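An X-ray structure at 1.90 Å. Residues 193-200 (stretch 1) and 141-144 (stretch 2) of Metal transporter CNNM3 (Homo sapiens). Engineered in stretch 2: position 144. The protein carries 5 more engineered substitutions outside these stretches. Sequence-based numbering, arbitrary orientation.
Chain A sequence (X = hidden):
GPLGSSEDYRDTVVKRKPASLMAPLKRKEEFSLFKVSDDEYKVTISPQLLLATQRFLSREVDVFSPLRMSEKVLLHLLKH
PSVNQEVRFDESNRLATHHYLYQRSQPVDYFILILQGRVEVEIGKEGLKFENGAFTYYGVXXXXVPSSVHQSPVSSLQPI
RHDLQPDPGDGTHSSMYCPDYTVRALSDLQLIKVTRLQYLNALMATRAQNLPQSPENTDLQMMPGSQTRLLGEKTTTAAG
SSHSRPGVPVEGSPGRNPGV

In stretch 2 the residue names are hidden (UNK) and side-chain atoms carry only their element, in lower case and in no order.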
ATOM      1  N   LYS A 193     -11.064 -14.047  -2.667  1.00 33.21           N
ATOM      2  CA  LYS A 193     -11.430 -13.328  -3.882  1.00 34.48           C
ATOM      3  C   LYS A 193     -12.943 -13.296  -4.012  1.00 35.07           C
ATOM      4  O   LYS A 193     -13.581 -14.349  -4.147  1.00 36.30           O
ATOM      5  CB  LYS A 193     -10.831 -13.987  -5.120  1.00 36.46           C
ATOM      6  CG  LYS A 193     -11.086 -13.224  -6.408  1.00 43.24           C
ATOM      7  CD  LYS A 193     -10.720 -14.068  -7.631  1.00 53.73           C
ATOM      8  CE  LYS A 193     -10.423 -13.206  -8.851  1.00 63.50           C
ATOM      9  NZ  LYS A 193      -9.979 -14.017 -10.030  1.00 70.34           N
ATOM     10  N   VAL A 194     -13.512 -12.096  -4.017  1.00 34.06           N
ATOM     11  CA  VAL A 194     -14.959 -11.916  -4.123  1.00 34.75           C
ATOM     12  C   VAL A 194     -15.239 -11.089  -5.364  1.00 35.81           C
ATOM     13  O   VAL A 194     -14.796  -9.937  -5.460  1.00 35.49           O
ATOM     14  CB  VAL A 194     -15.547 -11.250  -2.874  1.00 32.54           C
ATOM     15  CG1 VAL A 194     -17.052 -11.016  -3.056  1.00 32.51           C
ATOM     16  CG2 VAL A 194     -15.279 -12.115  -1.672  1.00 34.15           C
ATOM     17  N   THR A 195     -15.963 -11.674  -6.313  1.00 38.21           N
ATOM     18  CA  THR A 195     -16.333 -10.946  -7.509  1.00 40.27           C
ATOM     19  C   THR A 195     -17.561 -10.087  -7.246  1.00 39.32           C
ATOM     20  O   THR A 195     -18.304 -10.282  -6.277  1.00 38.88           O
ATOM     21  CB  THR A 195     -16.620 -11.893  -8.679  1.00 43.43           C
ATOM     22  OG1 THR A 195     -17.826 -12.623  -8.427  1.00 42.71           O
ATOM     23  CG2 THR A 195     -15.466 -12.875  -8.892  1.00 44.57           C
ATOM     24  N   ARG A 196     -17.771  -9.125  -8.136  1.00 40.19           N
ATOM     25  CA  ARG A 196     -18.941  -8.268  -8.024  1.00 42.44           C
ATOM     26  C   ARG A 196     -20.222  -9.090  -8.053  1.00 41.97           C
ATOM     27  O   ARG A 196     -21.152  -8.827  -7.284  1.00 42.27           O
ATOM     28  CB  ARG A 196     -18.929  -7.235  -9.148  1.00 47.09           C
ATOM     29  CG  ARG A 196     -20.109  -6.277  -9.126  1.00 53.24           C
ATOM     30  CD  ARG A 196     -19.884  -5.095 -10.059  1.00 63.03           C
ATOM     31  NE  ARG A 196     -19.316  -5.503 -11.343  1.00 71.68           N
ATOM     32  CZ  ARG A 196     -19.078  -4.677 -12.358  1.00 76.25           C
ATOM     33  NH1 ARG A 196     -19.362  -3.385 -12.255  1.00 78.68           N
ATOM     34  NH2 ARG A 196     -18.557  -5.146 -13.484  1.00 75.88           N
ATOM     35  N   LEU A 197     -20.292 -10.095  -8.931  1.00 41.82           N
ATOM     36  CA  LEU A 197     -21.500 -10.910  -9.004  1.00 42.56           C
ATOM     37  C   LEU A 197     -21.691 -11.716  -7.727  1.00 40.06           C
ATOM     38  O   LEU A 197     -22.814 -11.858  -7.242  1.00 40.95           O
ATOM     39  CB  LEU A 197     -21.447 -11.839 -10.218  1.00 48.90           C
ATOM     40  CG  LEU A 197     -21.707 -11.203 -11.586  1.00 63.33           C
ATOM     41  CD1 LEU A 197     -21.586 -12.250 -12.688  1.00 70.80           C
ATOM     42  CD2 LEU A 197     -23.080 -10.542 -11.640  1.00 68.91           C
ATOM     43  N   GLN A 198     -20.608 -12.247  -7.163  1.00 39.96           N
ATOM     44  CA  GLN A 198     -20.735 -12.978  -5.905  1.00 40.75           C
ATOM     45  C   GLN A 198     -21.174 -12.050  -4.782  1.00 40.33           C
ATOM     46  O   GLN A 198     -22.005 -12.417  -3.942  1.00 41.55           O
ATOM     47  CB  GLN A 198     -19.415 -13.645  -5.548  1.00 41.17           C
ATOM     48  CG  GLN A 198     -19.001 -14.765  -6.475  1.00 46.11           C
ATOM     49  CD  GLN A 198     -17.574 -15.214  -6.208  1.00 49.45           C
ATOM     50  OE1 GLN A 198     -16.711 -14.407  -5.873  1.00 48.31           O
ATOM     51  NE2 GLN A 198     -17.328 -16.510  -6.339  1.00 53.82           N
ATOM     52  N   TYR A 199     -20.622 -10.839  -4.751  1.00 39.70           N
ATOM     53  CA  TYR A 199     -21.011  -9.869  -3.732  1.00 37.76           C
ATOM     54  C   TYR A 199     -22.491  -9.523  -3.846  1.00 40.68           C
ATOM     55  O   TYR A 199     -23.240  -9.623  -2.868  1.00 40.99           O
ATOM     56  CB  TYR A 199     -20.143  -8.615  -3.866  1.00 37.41           C
ATOM     57  CG  TYR A 199     -20.542  -7.496  -2.939  1.00 38.09           C
ATOM     58  CD1 TYR A 199     -20.217  -7.539  -1.585  1.00 36.63           C
ATOM     59  CD2 TYR A 199     -21.240  -6.398  -3.408  1.00 42.24           C
ATOM     60  CE1 TYR A 199     -20.578  -6.521  -0.734  1.00 38.35           C
ATOM     61  CE2 TYR A 199     -21.606  -5.374  -2.561  1.00 43.99           C
ATOM     62  CZ  TYR A 199     -21.268  -5.438  -1.225  1.00 42.06           C
ATOM     63  OH  TYR A 199     -21.647  -4.418  -0.372  1.00 44.04           O
ATOM     64  N   LEU A 200     -22.933  -9.122  -5.038  1.00 43.85           N
ATOM     65  CA  LEU A 200     -24.330  -8.732  -5.221  1.00 48.04           C
ATOM     66  C   LEU A 200     -25.274  -9.899  -4.949  1.00 49.48           C
ATOM     67  O   LEU A 200     -26.359  -9.713  -4.377  1.00 51.31           O
ATOM     68  CB  LEU A 200     -24.535  -8.190  -6.637  1.00 52.29           C
ATOM     69  CG  LEU A 200     -23.672  -6.979  -7.005  1.00 57.04           C
ATOM     70  CD1 LEU A 200     -23.864  -6.608  -8.468  1.00 59.01           C
ATOM     71  CD2 LEU A 200     -23.968  -5.783  -6.110  1.00 61.83           C
ATOM     72  N   UNK A 141     -13.730  -0.969  -4.699  1.00 45.36           N
ATOM     73  CA  UNK A 141     -14.525  -0.244  -5.688  1.00 50.49           C
ATOM     74  C   UNK A 141     -15.075  -1.171  -6.762  1.00 47.58           C
ATOM     75  O   UNK A 141     -16.104  -0.865  -7.378  1.00 48.06           O
ATOM     76  c   UNK A 141     -13.686   0.862  -6.325  1.00 59.69           C
ATOM     77  o   UNK A 141     -13.577   1.973  -5.453  1.00 65.98           O
ATOM     78  N   UNK A 142     -14.416  -2.303  -7.001  1.00 46.28           N
ATOM     79  CA  UNK A 142     -14.942  -3.284  -7.941  1.00 51.68           C
ATOM     80  C   UNK A 142     -16.251  -3.893  -7.459  1.00 55.29           C
ATOM     81  O   UNK A 142     -16.932  -4.553  -8.251  1.00 62.77           O
ATOM     82  c   UNK A 142     -13.903  -4.381  -8.185  1.00 52.76           C
ATOM     83  N   UNK A 143     -16.598  -3.703  -6.185  1.00 52.36           N
ATOM     84  CA  UNK A 143     -17.903  -4.045  -5.642  1.00 56.85           C
ATOM     85  C   UNK A 143     -18.786  -2.808  -5.479  1.00 70.61           C
ATOM     86  O   UNK A 143     -19.715  -2.817  -4.661  1.00 70.05           O
ATOM     87  c   UNK A 143     -16.610  -6.293  -2.725  1.00 39.13           C
ATOM     88  c   UNK A 143     -16.632  -5.784  -4.141  1.00 42.40           C
ATOM     89  c   UNK A 143     -16.806  -6.940  -5.116  1.00 44.04           C
ATOM     90  c   UNK A 143     -17.758  -4.755  -4.296  1.00 47.99           C
ATOM     91  N   UNK A 144     -18.486  -1.740  -6.214  1.00 78.64           N
ATOM     92  CA  UNK A 144     -19.265  -0.508  -6.177  1.00 75.94           C
ATOM     93  C   UNK A 144     -19.372   0.044  -4.756  1.00 63.38           C
ATOM     94  O   UNK A 144     -20.213  -0.391  -3.966  1.00 56.17           O
ATOM     95  c   UNK A 144     -22.509  -0.035  -9.611  1.00 99.03           C
ATOM     96  c   UNK A 144     -20.652  -0.760  -6.765  1.00 83.54           C
ATOM     97  c   UNK A 144     -20.629  -1.668  -7.993  1.00 90.00           C
ATOM     98 se   UNK A 144     -22.360  -1.834  -8.869  0.35 96.71          SE
TER

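Position 141 carries two side-chain atoms, one carbon followed by one oxygen, with no branch. They lie out of reach of stretch 1, come no nearer to it than 9.2 Å, and touch nothing there. This is the short hydroxymethyl group of serine, since threonine would add a second carbon and cysteine would replace the oxygen with sulfur. Ser141 instead contributes through its backbone: its O accepts a hydrogen bond from N of residue 144 at 2.8 Å, closing the short segment into a compact turn.

Position 142 has a single side-chain carbon and therefore a methyl group. Its CA-to-CB bond points sideways relative to stretch 1, and the methyl stays 5.9 Å off, making no close contact. The approach is made by the carbonyl, with O of residue 142 lying 3.5 Å from Arg196 CB. The lone carbon identifies alanine. Ala142 O also lies oblique to the Arg196 guanidinium, but no hydrogen bond joins them, and the contact buries this oxygen without a polar partner anywhere in the model.

At position 143 there are four carbons and no heteroatom. The first leads to a second, from which two terminal carbons diverge. One terminal carbon reaches into the bend where the strand of stretch 1 gives way to its helix, against Val194 O, Thr195 O and Arg196 CA, while the first carbon sits over one face of the Tyr199 ring. A fork at the second carbon is the mark of leucine, whereas isoleucine would branch at the first. Leu143 CD2, as the inserted atom can now be named, lies 3.6 Å from Val194 O, 3.8 Å from Thr195 O and 3.8 Å from Arg196 CA, and it also packs 3.9 Å from Tyr199 CB. With chi1 at -40° (m) and chi2 at 176° (t), the side chain is extended at its second torsion. Leu143 CB is 4.2 Å from the Tyr199 ring centroid and 21° off the ring normal, in a CH-pi contact.

Position 144 shows an unbranched chain of two carbons, a selenium and a final carbon. Its CA-to-CB bond points toward stretch 1, and its second side-chain carbon comes within 4.1 Å of Arg196 CD, a contact between the aliphatic parts of two long side chains at an exposed margin. The pattern is that of selenomethionine. Met144 is an engineered substitution, with threonine in the natural sequence.

The contact works chiefly by packing, for no hydrogen bond crosses between the stretches. Leu143, buried and with 103 Å² covered by stretch 1, is its centre, and the nearest CA pair is Leu143 with Arg196. The surface it meets is held in shape by local bonds: Thr195 caps the helix by accepting from Gln198 N at its OG1 (3.1 Å), while Thr195 N donates to Gln198 OE1 (2.9 Å). Tyr199 N bonds to Thr195 O at 2.8 Å, continuing the order into the first helical turn. Tyr199 provides an aromatic face and Arg196 an aliphatic stem; 310 Å² is buried between the stretches, both sides summed.

Stretch 2, residues 141-144: SALM
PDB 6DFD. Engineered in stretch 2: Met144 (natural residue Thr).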